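Long-range contacts in chitinase (Paenibacillus sp. FPU-7, PDB 5GZT), which probably hydrolyses internal beta-1,4 linkages between N-acetylglucosamine units in chitin and chitodextrins: residues T68-F73 and V88-I93; Y350-K355 and Y399-I404; V537-E542 and G593-S598; I941-A946 and M965-Y970. All blocks are in the same frame, centred on the assembly; numbering follows the deposited sequence.

Contact 1 (T68-F73 and V88-I93). With NA (sodium ion), chain C; FMT (formic acid), chain K.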
loop_
_atom_site.group_PDB
_atom_site.type_symbol
_atom_site.label_atom_id
_atom_site.label_comp_id
_atom_site.label_asym_id
_atom_site.label_seq_id
_atom_site.Cartn_x
_atom_site.Cartn_y
_atom_site.Cartn_z
ATOM N N THR B 68 19.626 -14.381 -65.415
ATOM C CA THR B 68 20.039 -13.490 -64.337
ATOM C C THR B 68 19.101 -12.360 -64.064
ATOM O O THR B 68 18.486 -11.853 -64.961
ATOM C CB THR B 68 21.565 -13.114 -64.347
ATOM O OG1 THR B 68 21.816 -11.750 -64.002
ATOM C CG2 THR B 68 22.255 -13.499 -65.523
ATOM N N LEU B 69 19.020 -11.986 -62.782
ATOM C CA LEU B 69 18.051 -11.039 -62.245
ATOM C C LEU B 69 18.774 -9.930 -61.513
ATOM O O LEU B 69 19.685 -10.190 -60.688
ATOM C CB LEU B 69 17.089 -11.740 -61.226
ATOM C CG LEU B 69 15.834 -12.484 -61.752
ATOM C CD1 LEU B 69 16.046 -13.244 -63.040
ATOM C CD2 LEU B 69 15.204 -13.408 -60.691
ATOM N N SER B 70 18.309 -8.709 -61.778
ATOM C CA SER B 70 18.702 -7.494 -61.050
ATOM C C SER B 70 17.483 -6.683 -60.893
ATOM O O SER B 70 16.870 -6.357 -61.882
ATOM C CB SER B 70 19.755 -6.659 -61.817
ATOM O OG SER B 70 20.891 -7.482 -62.021
ATOM N N GLY B 71 17.171 -6.319 -59.658
ATOM C CA GLY B 71 15.932 -5.654 -59.359
ATOM C C GLY B 71 15.301 -6.158 -58.076
ATOM O O GLY B 71 15.910 -6.946 -57.334
ATOM N N SER B 72 14.079 -5.672 -57.838
ATOM C CA SER B 72 13.271 -5.972 -56.619
ATOM C C SER B 72 12.147 -6.886 -57.038
ATOM O O SER B 72 11.309 -6.457 -57.820
ATOM C CB SER B 72 12.675 -4.717 -56.003
ATOM O OG SER B 72 12.174 -4.983 -54.706
ATOM N N PHE B 73 12.153 -8.152 -56.571
ATOM C CA PHE B 73 11.200 -9.133 -57.056
ATOM C C PHE B 73 10.339 -9.647 -55.899
ATOM O O PHE B 73 10.633 -9.461 -54.724
ATOM C CB PHE B 73 11.887 -10.254 -57.824
ATOM C CG PHE B 73 12.721 -9.792 -58.982
ATOM C CD1 PHE B 73 14.019 -9.351 -58.790
ATOM C CD2 PHE B 73 12.224 -9.834 -60.271
ATOM C CE1 PHE B 73 14.804 -8.956 -59.865
ATOM C CE2 PHE B 73 12.996 -9.402 -61.363
ATOM C CZ PHE B 73 14.289 -8.970 -61.152
ATOM N N VAL B 88 21.498 -14.072 -59.339
ATOM C CA VAL B 88 20.873 -12.879 -58.882
ATOM C C VAL B 88 22.036 -11.927 -58.614
ATOM O O VAL B 88 22.848 -12.119 -57.698
ATOM C CB VAL B 88 20.041 -13.106 -57.634
ATOM C CG1 VAL B 88 19.221 -11.832 -57.342
ATOM C CG2 VAL B 88 19.150 -14.357 -57.810
ATOM N N ASN B 89 22.075 -10.881 -59.411
ATOM C CA ASN B 89 23.217 -9.960 -59.464
ATOM C C ASN B 89 23.056 -8.741 -58.618
ATOM O O ASN B 89 24.075 -8.142 -58.226
ATOM C CB ASN B 89 23.443 -9.542 -60.913
ATOM C CG ASN B 89 24.201 -10.565 -61.689
ATOM O OD1 ASN B 89 24.417 -11.702 -61.254
ATOM N ND2 ASN B 89 24.689 -10.139 -62.829
ATOM N N SER B 90 21.804 -8.303 -58.402
ATOM C CA SER B 90 21.557 -7.193 -57.484
ATOM C C SER B 90 20.095 -7.138 -57.053
ATOM O O SER B 90 19.216 -7.567 -57.778
ATOM C CB SER B 90 21.966 -5.820 -58.078
ATOM O OG SER B 90 21.021 -5.385 -58.966
ATOM N N GLY B 91 19.869 -6.534 -55.893
ATOM C CA GLY B 91 18.518 -6.187 -55.494
ATOM C C GLY B 91 17.996 -7.192 -54.482
ATOM O O GLY B 91 18.766 -7.679 -53.641
ATOM N N THR B 92 16.692 -7.467 -54.571
ATOM C CA THR B 92 15.942 -8.133 -53.496
ATOM C C THR B 92 14.937 -9.120 -54.092
ATOM O O THR B 92 14.475 -8.961 -55.200
ATOM C CB THR B 92 15.162 -7.144 -52.623
ATOM O OG1 THR B 92 14.317 -6.358 -53.488
ATOM C CG2 THR B 92 16.087 -6.298 -51.761
ATOM N N ILE B 93 14.665 -10.188 -53.342
ATOM C CA ILE B 93 13.652 -11.197 -53.705
ATOM C C ILE B 93 12.932 -11.504 -52.406
ATOM O O ILE B 93 13.554 -11.829 -51.383
ATOM C CB ILE B 93 14.202 -12.492 -54.310
ATOM C CG1 ILE B 93 14.863 -12.276 -55.677
ATOM C CG2 ILE B 93 13.069 -13.463 -54.535
ATOM C CD1 ILE B 93 15.746 -13.444 -56.125
HETATM NA NA NA C . 10.101 -4.771 -59.050
HETATM C C FMT K . 24.191 -6.185 -63.029
HETATM O O1 FMT K . 24.128 -7.168 -63.788
HETATM O O2 FMT K . 23.258 -5.920 -62.086
#

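Contact 2 (Y350-K355 and Y399-I404)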
loop_
_atom_site.group_PDB
_atom_site.type_symbol
_atom_site.label_atom_id
_atom_site.label_comp_id
_atom_site.label_asym_id
_atom_site.label_seq_id
_atom_site.Cartn_x
_atom_site.Cartn_y
_atom_site.Cartn_z
ATOM N N TYR B 350 -6.253 17.972 1.539
ATOM C CA TYR B 350 -6.218 17.314 2.864
ATOM C C TYR B 350 -5.354 16.052 2.828
ATOM O O TYR B 350 -4.597 15.795 3.762
ATOM C CB TYR B 350 -7.639 17.002 3.399
ATOM C CG TYR B 350 -7.612 16.091 4.599
ATOM C CD1 TYR B 350 -7.488 16.598 5.907
ATOM C CD2 TYR B 350 -7.702 14.708 4.431
ATOM C CE1 TYR B 350 -7.449 15.737 7.019
ATOM C CE2 TYR B 350 -7.661 13.856 5.531
ATOM C CZ TYR B 350 -7.529 14.377 6.805
ATOM O OH TYR B 350 -7.490 13.502 7.851
ATOM N N LEU B 351 -5.452 15.306 1.734
ATOM C CA LEU B 351 -4.799 14.008 1.583
ATOM C C LEU B 351 -3.279 14.083 1.358
ATOM O O LEU B 351 -2.498 13.324 2.007
ATOM C CB LEU B 351 -5.469 13.183 0.460
ATOM C CG LEU B 351 -6.961 12.810 0.729
ATOM C CD1 LEU B 351 -7.600 12.310 -0.545
ATOM C CD2 LEU B 351 -7.124 11.769 1.847
ATOM N N THR B 352 -2.851 15.006 0.485
ATOM C CA THR B 352 -1.401 15.241 0.321
ATOM C C THR B 352 -0.818 15.803 1.603
ATOM O O THR B 352 0.300 15.508 1.913
ATOM C CB THR B 352 -1.100 16.136 -0.865
ATOM O OG1 THR B 352 -1.859 17.329 -0.704
ATOM C CG2 THR B 352 -1.532 15.431 -2.180
ATOM N N GLY B 353 -1.625 16.551 2.351
ATOM C CA GLY B 353 -1.259 17.080 3.649
ATOM C C GLY B 353 -0.988 16.024 4.694
ATOM O O GLY B 353 -0.374 16.321 5.697
ATOM N N LEU B 354 -1.401 14.775 4.450
ATOM C CA LEU B 354 -1.098 13.676 5.377
ATOM C C LEU B 354 0.342 13.245 5.300
ATOM O O LEU B 354 0.800 12.515 6.186
ATOM C CB LEU B 354 -1.988 12.440 5.134
ATOM C CG LEU B 354 -3.479 12.677 5.305
ATOM C CD1 LEU B 354 -4.187 11.458 4.753
ATOM C CD2 LEU B 354 -3.802 12.966 6.757
ATOM N N LYS B 355 1.060 13.717 4.282
ATOM C CA LYS B 355 2.532 13.554 4.257
ATOM C C LYS B 355 3.275 14.030 5.511
ATOM O O LYS B 355 4.302 13.475 5.863
ATOM C CB LYS B 355 3.127 14.175 3.018
ATOM C CG LYS B 355 2.773 13.378 1.783
ATOM C CD LYS B 355 3.265 14.013 0.495
ATOM C CE LYS B 355 2.665 13.277 -0.691
ATOM N NZ LYS B 355 3.478 13.378 -1.915
ATOM N N TYR B 399 -2.199 18.842 -8.654
ATOM C CA TYR B 399 -2.355 18.503 -7.214
ATOM C C TYR B 399 -1.116 17.986 -6.507
ATOM O O TYR B 399 -1.196 17.606 -5.326
ATOM C CB TYR B 399 -3.539 17.556 -7.053
ATOM C CG TYR B 399 -4.819 18.148 -7.639
ATOM C CD1 TYR B 399 -5.474 19.181 -6.993
ATOM C CD2 TYR B 399 -5.339 17.680 -8.815
ATOM C CE1 TYR B 399 -6.645 19.707 -7.498
ATOM C CE2 TYR B 399 -6.482 18.206 -9.357
ATOM C CZ TYR B 399 -7.146 19.210 -8.674
ATOM O OH TYR B 399 -8.280 19.752 -9.206
ATOM N N ASN B 400 0.040 18.072 -7.168
ATOM C CA ASN B 400 1.337 17.679 -6.584
ATOM C C ASN B 400 1.399 16.182 -6.216
ATOM O O ASN B 400 1.900 15.799 -5.167
ATOM C CB ASN B 400 1.679 18.525 -5.352
ATOM C CG ASN B 400 1.770 20.024 -5.683
ATOM O OD1 ASN B 400 2.421 20.451 -6.666
ATOM N ND2 ASN B 400 1.134 20.826 -4.850
ATOM N N LEU B 401 0.898 15.365 -7.108
ATOM C CA LEU B 401 0.822 13.922 -6.872
ATOM C C LEU B 401 2.096 13.226 -7.341
ATOM O O LEU B 401 2.912 13.789 -8.109
ATOM C CB LEU B 401 -0.387 13.348 -7.622
ATOM C CG LEU B 401 -1.712 14.051 -7.299
ATOM C CD1 LEU B 401 -2.825 13.461 -8.109
ATOM C CD2 LEU B 401 -2.024 14.056 -5.797
ATOM N N ASP B 402 2.208 11.969 -6.931
ATOM C CA ASP B 402 3.374 11.201 -7.128
ATOM C C ASP B 402 3.251 10.223 -8.234
ATOM O O ASP B 402 4.164 9.433 -8.468
ATOM C CB ASP B 402 3.717 10.527 -5.841
ATOM C CG ASP B 402 3.968 11.508 -4.723
ATOM O OD1 ASP B 402 4.958 12.261 -4.833
ATOM O OD2 ASP B 402 3.223 11.516 -3.701
ATOM N N GLY B 403 2.158 10.247 -8.975
ATOM C CA GLY B 403 2.030 9.299 -10.074
ATOM C C GLY B 403 0.610 9.115 -10.517
ATOM O O GLY B 403 -0.278 9.796 -10.027
ATOM N N ILE B 404 0.401 8.190 -11.445
ATOM C CA ILE B 404 -0.879 8.022 -12.111
ATOM C C ILE B 404 -1.154 6.518 -12.134
ATOM O O ILE B 404 -0.261 5.701 -12.516
ATOM C CB ILE B 404 -0.824 8.452 -13.598
ATOM C CG1 ILE B 404 -0.561 9.969 -13.744
ATOM C CG2 ILE B 404 -2.097 8.164 -14.366
ATOM C CD1 ILE B 404 -0.233 10.367 -15.188
HETATM O O HOH W 1 -3.126 18.082 -3.319
#

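Contact 3 (V537-E542 and G593-S598)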
loop_
_atom_site.group_PDB
_atom_site.type_symbol
_atom_site.label_atom_id
_atom_site.label_comp_id
_atom_site.label_asym_id
_atom_site.label_seq_id
_atom_site.Cartn_x
_atom_site.Cartn_y
_atom_site.Cartn_z
ATOM N N VAL B 537 -23.228 -10.051 -0.713
ATOM C CA VAL B 537 -24.375 -10.547 -0.025
ATOM C C VAL B 537 -25.230 -11.348 -0.983
ATOM O O VAL B 537 -25.364 -10.931 -2.157
ATOM C CB VAL B 537 -25.207 -9.354 0.527
ATOM C CG1 VAL B 537 -26.387 -9.817 1.294
ATOM C CG2 VAL B 537 -24.383 -8.500 1.486
ATOM N N TRP B 538 -25.792 -12.468 -0.504
ATOM C CA TRP B 538 -26.856 -13.186 -1.176
ATOM C C TRP B 538 -28.042 -13.305 -0.239
ATOM O O TRP B 538 -27.867 -13.654 0.939
ATOM C CB TRP B 538 -26.469 -14.602 -1.523
ATOM C CG TRP B 538 -25.527 -14.846 -2.631
ATOM C CD1 TRP B 538 -25.813 -15.523 -3.828
ATOM C CD2 TRP B 538 -24.111 -14.642 -2.634
ATOM N NE1 TRP B 538 -24.671 -15.684 -4.544
ATOM C CE2 TRP B 538 -23.611 -15.187 -3.831
ATOM C CE3 TRP B 538 -23.197 -14.136 -1.690
ATOM C CZ2 TRP B 538 -22.236 -15.181 -4.149
ATOM C CZ3 TRP B 538 -21.850 -14.084 -2.006
ATOM C CH2 TRP B 538 -21.377 -14.641 -3.224
ATOM N N GLN B 539 -29.253 -12.996 -0.745
ATOM C CA GLN B 539 -30.498 -13.221 -0.001
ATOM C C GLN B 539 -31.198 -14.448 -0.484
ATOM O O GLN B 539 -30.832 -15.033 -1.524
ATOM C CB GLN B 539 -31.402 -11.969 -0.126
ATOM C CG GLN B 539 -30.838 -10.793 0.644
ATOM C CD GLN B 539 -31.763 -9.587 0.682
ATOM O OE1 GLN B 539 -32.621 -9.392 -0.205
ATOM N NE2 GLN B 539 -31.536 -8.731 1.666
ATOM N N ASN B 540 -32.171 -14.892 0.289
ATOM C CA ASN B 540 -32.926 -16.102 -0.016
ATOM C C ASN B 540 -32.060 -17.300 -0.351
ATOM O O ASN B 540 -32.347 -18.047 -1.315
ATOM C CB ASN B 540 -33.945 -15.829 -1.189
ATOM C CG ASN B 540 -34.944 -14.740 -0.806
ATOM O OD1 ASN B 540 -35.557 -14.812 0.224
ATOM N ND2 ASN B 540 -34.940 -13.670 -1.515
ATOM N N VAL B 541 -31.137 -17.597 0.558
ATOM C CA VAL B 541 -30.229 -18.744 0.429
ATOM C C VAL B 541 -30.871 -19.881 1.156
ATOM O O VAL B 541 -31.425 -19.688 2.228
ATOM C CB VAL B 541 -28.854 -18.372 1.049
ATOM C CG1 VAL B 541 -27.870 -19.533 1.084
ATOM C CG2 VAL B 541 -28.284 -17.177 0.313
ATOM N N GLU B 542 -30.822 -21.094 0.597
ATOM C CA GLU B 542 -31.418 -22.213 1.262
ATOM C C GLU B 542 -30.701 -22.414 2.609
ATOM O O GLU B 542 -29.484 -22.291 2.728
ATOM C CB GLU B 542 -31.264 -23.527 0.436
ATOM C CG GLU B 542 -32.104 -23.463 -0.862
ATOM C CD GLU B 542 -31.915 -24.631 -1.825
ATOM O OE1 GLU B 542 -31.039 -25.571 -1.671
ATOM O OE2 GLU B 542 -32.681 -24.527 -2.776
ATOM N N GLY B 593 -29.379 -18.127 8.250
ATOM C CA GLY B 593 -30.445 -18.984 7.794
ATOM C C GLY B 593 -31.096 -18.520 6.462
ATOM O O GLY B 593 -31.816 -19.274 5.863
ATOM N N SER B 594 -30.769 -17.330 5.950
ATOM C CA SER B 594 -31.396 -16.892 4.737
ATOM C C SER B 594 -30.509 -15.916 3.997
ATOM O O SER B 594 -30.442 -15.916 2.726
ATOM C CB SER B 594 -32.785 -16.302 5.109
ATOM O OG SER B 594 -33.194 -15.555 4.020
ATOM N N THR B 595 -29.861 -15.010 4.736
ATOM C CA THR B 595 -28.827 -14.172 4.131
ATOM C C THR B 595 -27.407 -14.657 4.395
ATOM O O THR B 595 -27.039 -14.864 5.566
ATOM C CB THR B 595 -29.019 -12.757 4.627
ATOM O OG1 THR B 595 -30.366 -12.377 4.370
ATOM C CG2 THR B 595 -28.100 -11.854 4.015
ATOM N N PHE B 596 -26.624 -14.745 3.332
ATOM C CA PHE B 596 -25.219 -15.138 3.347
ATOM C C PHE B 596 -24.326 -13.943 2.990
ATOM O O PHE B 596 -24.586 -13.205 2.040
ATOM C CB PHE B 596 -24.974 -16.284 2.349
ATOM C CG PHE B 596 -23.563 -16.603 2.126
ATOM C CD1 PHE B 596 -22.848 -15.903 1.217
ATOM C CD2 PHE B 596 -22.921 -17.633 2.836
ATOM C CE1 PHE B 596 -21.533 -16.199 0.992
ATOM C CE2 PHE B 596 -21.589 -17.917 2.627
ATOM C CZ PHE B 596 -20.901 -17.205 1.714
ATOM N N ILE B 597 -23.274 -13.729 3.777
ATOM C CA ILE B 597 -22.432 -12.548 3.614
ATOM C C ILE B 597 -21.007 -13.031 3.545
ATOM O O ILE B 597 -20.490 -13.611 4.530
ATOM C CB ILE B 597 -22.610 -11.588 4.813
ATOM C CG1 ILE B 597 -24.047 -11.096 4.871
ATOM C CG2 ILE B 597 -21.655 -10.424 4.701
ATOM C CD1 ILE B 597 -24.509 -10.182 5.998
ATOM N N SER B 598 -20.331 -12.725 2.446
ATOM C CA SER B 598 -18.963 -13.044 2.270
ATOM C C SER B 598 -18.187 -11.812 2.498
ATOM O O SER B 598 -18.482 -10.848 1.881
ATOM C CB SER B 598 -18.670 -13.549 0.834
ATOM O OG SER B 598 -17.293 -13.492 0.569
HETATM O O HOH W 2 -32.443 -13.406 2.832
HETATM O O HOH W 3 -35.601 -16.758 2.986
#

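Contact 4 (I941-A946 and M965-Y970)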
loop_
_atom_site.group_PDB
_atom_site.type_symbol
_atom_site.label_atom_id
_atom_site.label_comp_id
_atom_site.label_asym_id
_atom_site.label_seq_id
_atom_site.Cartn_x
_atom_site.Cartn_y
_atom_site.Cartn_z
ATOM N N ILE B 941 0.990 5.929 45.184
ATOM C CA ILE B 941 1.714 7.000 44.542
ATOM C C ILE B 941 0.825 7.690 43.567
ATOM O O ILE B 941 -0.260 7.167 43.215
ATOM C CB ILE B 941 2.903 6.509 43.716
ATOM C CG1 ILE B 941 2.432 5.589 42.547
ATOM C CG2 ILE B 941 3.799 5.695 44.605
ATOM C CD1 ILE B 941 3.659 5.148 41.687
ATOM N N ALA B 942 1.241 8.884 43.194
ATOM C CA ALA B 942 0.752 9.545 41.975
ATOM C C ALA B 942 1.768 9.345 40.930
ATOM O O ALA B 942 2.938 9.469 41.219
ATOM C CB ALA B 942 0.590 11.011 42.169
ATOM N N SER B 943 1.333 9.070 39.699
ATOM C CA SER B 943 2.196 8.709 38.591
ATOM C C SER B 943 1.794 9.436 37.301
ATOM O O SER B 943 0.688 9.998 37.179
ATOM C CB SER B 943 2.207 7.182 38.410
ATOM O OG SER B 943 0.912 6.679 38.084
ATOM N N ALA B 944 2.717 9.487 36.350
ATOM C CA ALA B 944 2.584 10.308 35.162
ATOM C C ALA B 944 2.315 9.458 33.899
ATOM O O ALA B 944 2.510 8.219 33.869
ATOM C CB ALA B 944 3.793 11.233 34.985
ATOM N N ALA B 945 1.899 10.168 32.873
ATOM C CA ALA B 945 1.410 9.585 31.597
ATOM C C ALA B 945 2.483 9.319 30.569
ATOM O O ALA B 945 2.323 8.424 29.756
ATOM C CB ALA B 945 0.337 10.494 31.002
ATOM N N ALA B 946 3.575 10.088 30.584
ATOM C CA ALA B 946 4.509 10.061 29.484
ATOM C C ALA B 946 5.333 8.793 29.371
ATOM O O ALA B 946 5.688 8.143 30.395
ATOM C CB ALA B 946 5.430 11.268 29.538
ATOM N N MET B 965 -2.120 3.214 42.105
ATOM C CA MET B 965 -1.397 4.349 41.497
ATOM C C MET B 965 -2.453 5.325 41.035
ATOM O O MET B 965 -3.332 4.897 40.284
ATOM C CB MET B 965 -0.598 3.876 40.273
ATOM C CG MET B 965 0.358 2.761 40.621
ATOM S SD MET B 965 1.165 2.291 39.096
ATOM C CE MET B 965 2.148 0.948 39.723
ATOM N N SER B 966 -2.396 6.588 41.458
ATOM C CA SER B 966 -3.309 7.624 40.999
ATOM C C SER B 966 -2.680 8.194 39.750
ATOM O O SER B 966 -1.656 8.919 39.849
ATOM C CB SER B 966 -3.518 8.689 42.083
ATOM O OG SER B 966 -4.247 8.171 43.196
ATOM N N VAL B 967 -3.143 7.751 38.549
ATOM C CA VAL B 967 -2.455 8.096 37.348
ATOM C C VAL B 967 -3.013 9.460 36.876
ATOM O O VAL B 967 -4.254 9.683 36.750
ATOM C CB VAL B 967 -2.638 7.056 36.212
ATOM C CG1 VAL B 967 -1.744 7.366 34.985
ATOM C CG2 VAL B 967 -2.337 5.685 36.744
ATOM N N MET B 968 -2.068 10.367 36.609
ATOM C CA MET B 968 -2.362 11.747 36.224
ATOM C C MET B 968 -2.678 11.769 34.708
ATOM O O MET B 968 -1.851 12.169 33.889
ATOM C CB MET B 968 -1.156 12.663 36.635
ATOM C CG MET B 968 -1.099 12.782 38.183
ATOM S SD MET B 968 0.264 13.882 38.716
ATOM C CE MET B 968 1.729 12.967 38.365
ATOM N N THR B 969 -3.897 11.334 34.385
ATOM C CA THR B 969 -4.378 11.181 33.004
ATOM C C THR B 969 -4.929 12.575 32.605
ATOM O O THR B 969 -6.169 12.811 32.465
ATOM C CB THR B 969 -5.449 10.063 32.967
ATOM O OG1 THR B 969 -6.364 10.269 34.044
ATOM C CG2 THR B 969 -4.785 8.681 33.060
ATOM N N TYR B 970 -3.989 13.521 32.543
ATOM C CA TYR B 970 -4.266 14.939 32.265
ATOM C C TYR B 970 -2.960 15.678 32.007
ATOM O O TYR B 970 -1.918 15.038 31.977
ATOM C CB TYR B 970 -5.200 15.558 33.281
ATOM C CG TYR B 970 -4.789 15.409 34.733
ATOM C CD1 TYR B 970 -3.634 16.045 35.236
ATOM C CD2 TYR B 970 -5.568 14.707 35.608
ATOM C CE1 TYR B 970 -3.289 15.950 36.599
ATOM C CE2 TYR B 970 -5.209 14.572 36.943
ATOM C CZ TYR B 970 -4.089 15.179 37.421
ATOM O OH TYR B 970 -3.849 15.014 38.711
HETATM O O HOH W 4 0.877 12.785 33.671
#

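Contact 1 (T68-F73 and V88-I93)
Leu69 lies beside Val88, and Phe73 beside Ile93, on two neighbouring turns of a parallel beta-helix. Each turn bends at a corner, Gly71 in one and Ser90-Gly91 in the other. The two turns therefore pass together from one parallel sheet into the next. Between Leu69 and Ser70 the pairing slips by one residue, a beta bulge that leaves Asn89 as the extra residue.

Backbone bonds follow the corner round. Asn89 N donates to Leu69 O at 2.8 Å. Gly71 N bonds to Ser90 O from above the carbonyl plane, 44° out of it. Thr92 N to Gly71 O and Phe73 N to Thr92 O continue the ladder. Thr92 O also lies at the edge of the Phe73 ring, 3.6 Å from Phe73 CD1. Both corner glycines have positive phi values that call for glycine.

Apolar contacts fill the buried side. Phe73 CB lies 4.2 Å from Ile93 CG1. Leu69 CG sits 3.9 Å above one face of the Phe73 ring, offset toward its rim. Val76 packs against both Leu69 and Ile93.

Polar contacts involve a formic acid molecule, probably from the crystallisation liquor, and a sodium ion. Ser70 OG stands anti to its carbonyl carbon (chi1 -59°) and donates to formic acid O2 at 2.8 Å. Asn89 ND2 donates to O1, almost straight at 178°. Sodium is bound by Glu44 OE2, Thr50 O and Phe52 O, and by Ser72 O at 2.4 Å.

Contact 2 (Y350-K355 and Y399-I404)
Lys355 reaches across to Asp402, and the two side chains meet tip to tip. Lys355 CB points toward the other segment. CG stands anti to the carbonyl carbon (chi1 -70°), and the chain runs on extended through CD. CE comes within 3.5 Å of Asp402 OD2. NZ ends 2.6 Å from the same oxygen in a salt bridge that is also a hydrogen bond, and it uses the syn lone pair of OD2. The other carboxylate oxygen, OD1, is 3.5 Å from Lys355 NZ.

Asp402 has further partners. Its OD2 also accepts a bond from Val363 N, and its OD1 forms a salt bridge with Lys449 NZ. Two lysines thus share one buried carboxylate, which would favour its charged form.

Thr352 makes the second part of the contact. Its CG2 lies 3.8 Å from Tyr399 O and 3.9 Å from Leu401 CD2, and the Thr352 and Leu401 side chains cross at about a right angle. A water joins Thr352 OG1, 3.0 Å away, to Tyr399 O. Thr352 OG1 is also bonded to Leu348 O in its own helix.

The fold is the TIM barrel of glycosyl hydrolase family 18. Asn400, with positive phi, is the C-prime residue of a Schellman motif ending helix 382-398. The contact joins the end of helix 344-352 and the 3-10 turn after it to the turn between helix 382-398 and strand 403-407.

Contact 3 (V537-E542 and G593-S598)
Trp538 and Phe596 lie side by side across two antiparallel strands, their side chains pointing the same way. Trp538 CG is anti to its carbonyl carbon, whereas Phe596 CG is anti to its backbone N (chi1 170°). The rings form an offset edge-to-face pair, with the edge of Phe596 turned toward the face of the indole. The six-membered ring of Trp538 and the Phe596 ring have centroids 5.4 Å apart and planes at 75°. The closest atoms are Trp538 CE3 and Phe596 CD1, at 3.4 Å.

Val541 crosses Phe596 obliquely, bringing its CG2 to 4.0 Å from Phe596 CB. On the other face of the sheet, Val537 CG2 lies 4.3 Å from Ile597 CG1. Ile562 packs against both. Where the strand meets the loop, Val537 CG1 touches Thr595 CG2 at 3.8 Å.

Trp538 and Phe596 are a hydrogen-bonded pair: Trp538 N donates to Phe596 O at 2.9 Å, and the reverse bond has the same length. Beyond the strand, Val541 N bonds to Ser594 O at 2.8 Å, approaching in the plane of the carbonyl, where a lone pair points. One water links Asn540 N to Ser594 OG and Thr595 OG1.

Strands 534-538 and 596-598 are neighbours in a five-stranded antiparallel sheet. It lies in the chain between barrel strands 527-532 and 619-623. This matches the alpha+beta insertion domain found in many family 18 chitinases.

Contact 4 (I941-A946 and M965-Y970)
Ile941 and Met965 lie side by side and point the same way, on adjacent parallel strands of the second family 18 TIM barrel. The axes of the short segments 941-943 and 965-967 make an angle of 30°.

Three backbone hydrogen bonds join the strands. Ser966 N donates to Ile941 O at 2.8 Å, Ser943 N to Ser966 O at 3.0 Å, and Met968 N to Ser943 O at 2.8 Å. Farther on the chains part, and a water takes over: it accepts from Ala945 N and donates to Met968 O.

Among the apolar contacts, Ile941 CG1 lies 4.0 Å from Met965 CG, and Met968 CE meets Ala942 CB and Ala944 CB. Tyr896 packs against both Ala944 and Met968.

Two contacts involve oxygens. The Met968 chain is bent at chi3 (-71°), which brings CE to 3.4 Å from Ser943 O. Ser943 OG touches Val967 CG2 at 3.7 Å.

No charged group takes part between the two segments. Cohesion rests on backbone bonds and looser apolar contacts. The buried hydroxyl of Ser943 is satisfied by Tyr1005 OH, which also bonds to Ala944 O and so ties this strand end to helix 998-1007.

In the fold
The four contacts follow in series from the N terminus, and none nests in or crosses another. Contact 1 closes a loop of 14 residues between successive turns of the N-terminal beta-helix, far out at one end of the chain. Contact 2 closes 43 residues in the first family 18 barrel, tying helix 344-352 to the turn before strand 403-407. Contact 3 closes 50 residues within the probable insertion domain of that same barrel, its centre about 40 Å from the centre of contact 2. The chain then passes through the immunoglobulin-like domain. Contact 4 joins neighbouring strands of the second barrel across 18 residues, on the opposite side of the chain's centre from contact 1.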